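Local coordinates for protein NeuRonal IgCAM-5 (Caenorhabditis elegans, PDB 6ON6) that probably mediates homophilic recognition at the neuronal cell surface through an immunoglobulin domain that forms a homodimer, at residues N31-H36 / N74-T79; M37-K42 / P47-F52. One frame throughout, in Å; residues are numbered along the deposited sequence.

Interaction 1: N31-H36 / N74-T79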
loop_
_atom_site.group_PDB
_atom_site.type_symbol
_atom_site.label_atom_id
_atom_site.label_comp_id
_atom_site.label_asym_id
_atom_site.label_seq_id
_atom_site.Cartn_x
_atom_site.Cartn_y
_atom_site.Cartn_z
ATOM N N ASN A 31 -19.812 -2.706 -0.480
ATOM C CA ASN A 31 -21.113 -2.127 -0.183
ATOM C C ASN A 31 -20.892 -0.933 0.729
ATOM O O ASN A 31 -20.030 -0.965 1.621
ATOM C CB ASN A 31 -22.029 -3.162 0.482
ATOM C CG ASN A 31 -22.426 -4.260 -0.480
ATOM O OD1 ASN A 31 -22.526 -4.020 -1.686
ATOM N ND2 ASN A 31 -22.575 -5.475 0.024
ATOM N N ASP A 32 -21.675 0.127 0.488
ATOM C CA ASP A 32 -21.664 1.328 1.329
ATOM C C ASP A 32 -20.280 1.987 1.411
ATOM O O ASP A 32 -19.819 2.394 2.477
ATOM C CB ASP A 32 -22.257 1.031 2.709
ATOM C CG ASP A 32 -23.671 0.478 2.611
ATOM O OD1 ASP A 32 -24.521 1.150 1.994
ATOM O OD2 ASP A 32 -23.902 -0.644 3.101
ATOM N N LEU A 33 -19.579 2.051 0.269
ATOM C CA LEU A 33 -18.241 2.642 0.262
ATOM C C LEU A 33 -18.275 4.122 0.627
ATOM O O LEU A 33 -17.386 4.610 1.335
ATOM C CB LEU A 33 -17.575 2.440 -1.105
ATOM C CG LEU A 33 -16.160 3.006 -1.184
ATOM C CD1 LEU A 33 -15.218 2.196 -0.308
ATOM C CD2 LEU A 33 -15.677 3.028 -2.626
ATOM N N GLY A 34 -19.316 4.842 0.198
ATOM C CA GLY A 34 -19.323 6.282 0.399
ATOM C C GLY A 34 -18.082 6.946 -0.175
ATOM O O GLY A 34 -17.654 6.669 -1.299
ATOM N N SER A 35 -17.487 7.838 0.609
ATOM C CA SER A 35 -16.320 8.598 0.193
ATOM C C SER A 35 -15.023 7.910 0.560
ATOM O O SER A 35 -13.954 8.521 0.455
ATOM C CB SER A 35 -16.343 9.958 0.863
ATOM O OG SER A 35 -16.402 9.766 2.263
ATOM N N HIS A 36 -15.088 6.661 0.991
ATOM C CA HIS A 36 -13.873 5.977 1.371
ATOM C C HIS A 36 -13.072 5.551 0.145
ATOM O O HIS A 36 -13.580 5.483 -0.977
ATOM C CB HIS A 36 -14.199 4.801 2.273
ATOM C CG HIS A 36 -14.597 5.209 3.653
ATOM N ND1 HIS A 36 -15.911 5.407 4.026
ATOM C CD2 HIS A 36 -13.849 5.470 4.750
ATOM C CE1 HIS A 36 -15.949 5.763 5.296
ATOM N NE2 HIS A 36 -14.716 5.802 5.761
ATOM N N ASN A 74 -19.809 -0.717 -7.852
ATOM C CA ASN A 74 -19.138 -1.055 -6.607
ATOM C C ASN A 74 -18.267 -2.301 -6.701
ATOM O O ASN A 74 -17.857 -2.831 -5.662
ATOM C CB ASN A 74 -20.182 -1.245 -5.506
ATOM C CG ASN A 74 -21.002 -2.505 -5.716
ATOM O OD1 ASN A 74 -21.092 -3.014 -6.835
ATOM N ND2 ASN A 74 -21.586 -3.021 -4.644
ATOM N N GLU A 75 -17.996 -2.798 -7.905
ATOM C CA GLU A 75 -17.016 -3.865 -8.096
ATOM C C GLU A 75 -15.694 -3.280 -8.554
ATOM O O GLU A 75 -15.639 -2.477 -9.499
ATOM C CB GLU A 75 -17.524 -4.908 -9.088
ATOM C CG GLU A 75 -18.954 -5.275 -8.757
ATOM C CD GLU A 75 -19.455 -6.436 -9.540
ATOM O OE1 GLU A 75 -18.640 -7.113 -10.191
ATOM O OE2 GLU A 75 -20.681 -6.659 -9.503
ATOM N N TRP A 76 -14.637 -3.674 -7.876
ATOM C CA TRP A 76 -13.288 -3.218 -8.183
ATOM C C TRP A 76 -12.518 -4.464 -8.581
ATOM O O TRP A 76 -12.318 -5.363 -7.761
ATOM C CB TRP A 76 -12.717 -2.553 -6.934
ATOM C CG TRP A 76 -13.514 -1.330 -6.502
ATOM C CD1 TRP A 76 -14.766 -1.326 -5.957
ATOM C CD2 TRP A 76 -13.107 0.051 -6.567
ATOM N NE1 TRP A 76 -15.161 -0.040 -5.689
ATOM C CE2 TRP A 76 -14.168 0.823 -6.055
ATOM C CE3 TRP A 76 -11.953 0.705 -7.028
ATOM C CZ2 TRP A 76 -14.108 2.216 -5.964
ATOM C CZ3 TRP A 76 -11.901 2.077 -6.940
ATOM C CH2 TRP A 76 -12.974 2.822 -6.411
ATOM N N VAL A 77 -12.090 -4.541 -9.842
ATOM C CA VAL A 77 -11.480 -5.752 -10.371
ATOM C C VAL A 77 -10.034 -5.444 -10.709
ATOM O O VAL A 77 -9.758 -4.590 -11.566
ATOM C CB VAL A 77 -12.198 -6.254 -11.628
ATOM C CG1 VAL A 77 -11.568 -7.541 -12.103
ATOM C CG2 VAL A 77 -13.677 -6.464 -11.348
ATOM N N LEU A 78 -9.133 -6.127 -10.029
ATOM C CA LEU A 78 -7.704 -6.033 -10.296
ATOM C C LEU A 78 -7.301 -7.240 -11.136
ATOM O O LEU A 78 -7.492 -8.385 -10.720
ATOM C CB LEU A 78 -6.948 -6.082 -8.976
ATOM C CG LEU A 78 -5.445 -6.042 -9.203
ATOM C CD1 LEU A 78 -5.040 -4.626 -9.590
ATOM C CD2 LEU A 78 -4.811 -6.479 -7.921
ATOM N N THR A 79 -6.749 -6.993 -12.317
ATOM C CA THR A 79 -6.234 -8.075 -13.150
ATOM C C THR A 79 -4.723 -8.134 -13.028
ATOM O O THR A 79 -4.055 -7.097 -13.117
ATOM C CB THR A 79 -6.602 -7.840 -14.612
ATOM O OG1 THR A 79 -8.025 -7.810 -14.730
ATOM C CG2 THR A 79 -6.028 -8.907 -15.504
#
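In this immunoglobulin domain, L33 of the loop after strand 24-31 meets W76 of strand 75-80 at one end of the β-sandwich. The apolar contact is between L33 CD2 and W76 CZ2, 3.8 Å apart. L33 points its CB toward the strand, and CG lies anti to the backbone N (chi1 -179°), which carries the CD2 methyl to CZ2 on the benzo part of the indole. The two side chains cross at about a right angle, and CD2 approaches the ring plane obliquely. Only 129 Å² is buried between the segments, so this is a local touch, although both residues are buried.

A second touch lies just before the strand begins, where N31 OD1 comes to 3.3 Å from N74 ND2, with the two amide planes turned 29° apart. Both amides also have partners outside the pair: N31 ND2 is hydrogen-bonded to Q9 OE1, and N74 ND2 gives a weak bond to V30 O.

The loop is also braced from within. L33 to H36 form a type II' turn, with G34 at the positive phi that favours glycine. H36 N bonds to L33 O at 3.1 Å, and H36 ND1 donates to the same L33 O at 3.2 Å. These donors reach the carbonyl from opposite faces of its plane, and the oxygen lies in the imidazole plane, so a backbone and a side-chain bond both close the turn that begins at L33.

Around the contact, V38 of strand 38-42 packs against both L33 and W76, and the F40 ring packs on W76 at its CB and backbone O, not on the indole. P67 and R68 of strand 63-69 add to the indole's surroundings, while N74 and E75 both face I69 in a classic β-bulge.

Interaction 2: M37-K42 / P47-F52; sequences MVAFVK and PRLLSF
L49 CD1 sits between two apolar side chains of strand 38-42, 4.0 Å from V41 CG2 and 4.1 Å from A39 CB. Its CG is anti to the backbone N (chi1 180°), which brings the branch back over the neighbouring strand. F52 extends the same face past A39 and ends at M37: F52 CZ is 3.9 Å from M37 CG, and M37 SD lies 4.7 Å from the ring centroid, 43° off its normal, an oblique Met-aromatic contact.

F40, L50 and S51 turn inward. F40 CB and L50 CB are 4.2 Å apart, and L50 also packs on L78 and Y91, while F40 reaches W76 and C93. With an alanine here in place of L50, the branch beyond CB, whose CD1 lies near K42 N and against L78, would be missing, which would probably open a gap against L78 and K42. L50 and S51 both face F40 in a classic β-bulge, which shifts the antiparallel register by one. F40 O therefore takes L50 N at 2.8 Å and, weakly, S51 N.

Toward the hairpin's turn the pairing is regular: K42 N reaches R48 O at 2.9 Å and 169°, in the carbonyl plane, and R48 N returns a bond to K42 O. The extended K42 chain leads away to a salt bridge with D44. At the other end a water links the strands, donating to V38 O and accepting from S51 OG, 2.8 Å away.

F52 stacks on F52 of the second subunit, and V41, L49 and P47 also pack against that chain. The chemistry thus implies a hairpin with F40, L50 and S51 turned to the sandwich core and a hydrophobic outer face consistent with a homodimer interface, probably one used in adhesion.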
loop_
_atom_site.group_PDB
_atom_site.type_symbol
_atom_site.label_atom_id
_atom_site.label_comp_id
_atom_site.label_asym_id
_atom_site.label_seq_id
_atom_site.Cartn_x
_atom_site.Cartn_y
_atom_site.Cartn_z
ATOM N N MET A 37 -11.790 5.307 0.373
ATOM C CA MET A 37 -10.843 4.935 -0.678
ATOM C C MET A 37 -10.540 3.446 -0.618
ATOM O O MET A 37 -10.391 2.881 0.470
ATOM C CB MET A 37 -9.536 5.696 -0.461
ATOM C CG MET A 37 -9.661 7.178 -0.637
ATOM S SD MET A 37 -9.799 7.612 -2.375
ATOM C CE MET A 37 -11.555 7.874 -2.540
ATOM N N VAL A 38 -10.350 2.841 -1.798
ATOM C CA VAL A 38 -10.001 1.429 -1.951
ATOM C C VAL A 38 -8.564 1.341 -2.449
ATOM O O VAL A 38 -8.195 2.015 -3.421
ATOM C CB VAL A 38 -10.911 0.731 -2.977
ATOM C CG1 VAL A 38 -10.507 -0.709 -3.178
ATOM C CG2 VAL A 38 -12.356 0.760 -2.517
ATOM N N ALA A 39 -7.773 0.486 -1.815
ATOM C CA ALA A 39 -6.406 0.239 -2.273
ATOM C C ALA A 39 -6.201 -1.261 -2.415
ATOM O O ALA A 39 -6.714 -2.036 -1.619
ATOM C CB ALA A 39 -5.372 0.836 -1.298
ATOM N N PHE A 40 -5.456 -1.686 -3.435
ATOM C CA PHE A 40 -5.057 -3.087 -3.565
ATOM C C PHE A 40 -3.573 -3.198 -3.257
ATOM O O PHE A 40 -2.780 -2.376 -3.718
ATOM C CB PHE A 40 -5.265 -3.623 -4.982
ATOM C CG PHE A 40 -6.690 -3.958 -5.283
ATOM C CD1 PHE A 40 -7.148 -5.267 -5.243
ATOM C CD2 PHE A 40 -7.579 -2.967 -5.634
ATOM C CE1 PHE A 40 -8.488 -5.573 -5.517
ATOM C CE2 PHE A 40 -8.915 -3.276 -5.907
ATOM C CZ PHE A 40 -9.330 -4.585 -5.899
ATOM N N VAL A 41 -3.202 -4.201 -2.470
ATOM C CA VAL A 41 -1.817 -4.353 -2.035
ATOM C C VAL A 41 -1.431 -5.826 -2.173
ATOM O O VAL A 41 -2.271 -6.717 -2.080
ATOM C CB VAL A 41 -1.695 -3.834 -0.582
ATOM C CG1 VAL A 41 -0.342 -3.998 -0.058
ATOM C CG2 VAL A 41 -2.059 -2.358 -0.482
ATOM N N LYS A 42 -0.162 -6.088 -2.466
ATOM C CA LYS A 42 0.372 -7.442 -2.421
ATOM C C LYS A 42 1.209 -7.582 -1.163
ATOM O O LYS A 42 2.109 -6.758 -0.925
ATOM C CB LYS A 42 1.278 -7.737 -3.620
ATOM C CG LYS A 42 1.475 -9.233 -3.739
ATOM C CD LYS A 42 2.605 -9.607 -4.598
ATOM C CE LYS A 42 2.778 -11.094 -4.498
ATOM N NZ LYS A 42 4.004 -11.458 -5.188
ATOM N N PRO A 47 5.936 -4.954 1.078
ATOM C CA PRO A 47 4.688 -5.047 0.321
ATOM C C PRO A 47 4.720 -4.069 -0.831
ATOM O O PRO A 47 5.597 -3.198 -0.929
ATOM C CB PRO A 47 3.612 -4.661 1.333
ATOM C CG PRO A 47 4.326 -3.937 2.410
ATOM C CD PRO A 47 5.733 -4.399 2.428
ATOM N N ARG A 48 3.783 -4.265 -1.746
ATOM C CA ARG A 48 3.708 -3.442 -2.939
ATOM C C ARG A 48 2.307 -2.885 -3.036
ATOM O O ARG A 48 1.340 -3.651 -3.088
ATOM C CB ARG A 48 3.983 -4.290 -4.161
ATOM C CG ARG A 48 5.411 -4.799 -4.208
ATOM C CD ARG A 48 6.411 -3.668 -4.198
ATOM N NE ARG A 48 7.756 -4.182 -4.441
ATOM C CZ ARG A 48 8.251 -4.438 -5.653
ATOM N NH1 ARG A 48 7.512 -4.219 -6.739
ATOM N NH2 ARG A 48 9.484 -4.911 -5.782
ATOM N N LEU A 49 2.189 -1.569 -3.050
ATOM C CA LEU A 49 0.940 -0.954 -3.463
ATOM C C LEU A 49 0.703 -1.246 -4.944
ATOM O O LEU A 49 1.584 -1.016 -5.797
ATOM C CB LEU A 49 0.975 0.547 -3.201
ATOM C CG LEU A 49 -0.286 1.327 -3.605
ATOM C CD1 LEU A 49 -1.490 0.904 -2.763
ATOM C CD2 LEU A 49 -0.054 2.843 -3.475
ATOM N N LEU A 50 -0.489 -1.774 -5.257
ATOM C CA LEU A 50 -0.842 -2.080 -6.636
ATOM C C LEU A 50 -1.798 -1.066 -7.243
ATOM O O LEU A 50 -1.674 -0.762 -8.436
ATOM C CB LEU A 50 -1.454 -3.481 -6.739
ATOM C CG LEU A 50 -0.618 -4.608 -6.160
ATOM C CD1 LEU A 50 -1.346 -5.931 -6.269
ATOM C CD2 LEU A 50 0.714 -4.701 -6.891
ATOM N N SER A 51 -2.708 -0.493 -6.449
ATOM C CA SER A 51 -3.613 0.525 -6.960
ATOM C C SER A 51 -4.128 1.332 -5.793
ATOM O O SER A 51 -4.165 0.842 -4.666
ATOM C CB SER A 51 -4.800 -0.059 -7.730
ATOM O OG SER A 51 -5.626 -0.840 -6.861
ATOM N N PHE A 52 -4.509 2.572 -6.081
ATOM C CA PHE A 52 -5.112 3.463 -5.098
ATOM C C PHE A 52 -6.294 4.155 -5.753
ATOM O O PHE A 52 -6.146 4.748 -6.824
ATOM C CB PHE A 52 -4.108 4.517 -4.614
ATOM C CG PHE A 52 -4.692 5.436 -3.593
ATOM C CD1 PHE A 52 -4.845 5.037 -2.275
ATOM C CD2 PHE A 52 -5.164 6.676 -3.962
ATOM C CE1 PHE A 52 -5.423 5.871 -1.338
ATOM C CE2 PHE A 52 -5.756 7.513 -3.022
ATOM C CZ PHE A 52 -5.883 7.109 -1.712
HETATM O O HOH W 1 -7.690 0.903 -6.011
#

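In the fold
The centres of the two contacts lie 13 Å apart in one immunoglobulin domain. Interaction 2 is nested along the chain within the loop closed by interaction 1: residues 31-36 run directly into 37-42, the hairpin returns through 47-52, and 74-79 follows later. Each contact draws on a different sheet of the sandwich, 75-80 on one side and 38-42 with 48-52 on the other. They meet across the core at L78 CD2 and F40 CD1, 3.8 Å apart, and at one end of the sandwich, where L33 CD1 is 3.9 Å from V38 CG2. The hairpin that meets the second subunit is thus backed by the opposing sheet, while interaction 1 is not touched by that subunit.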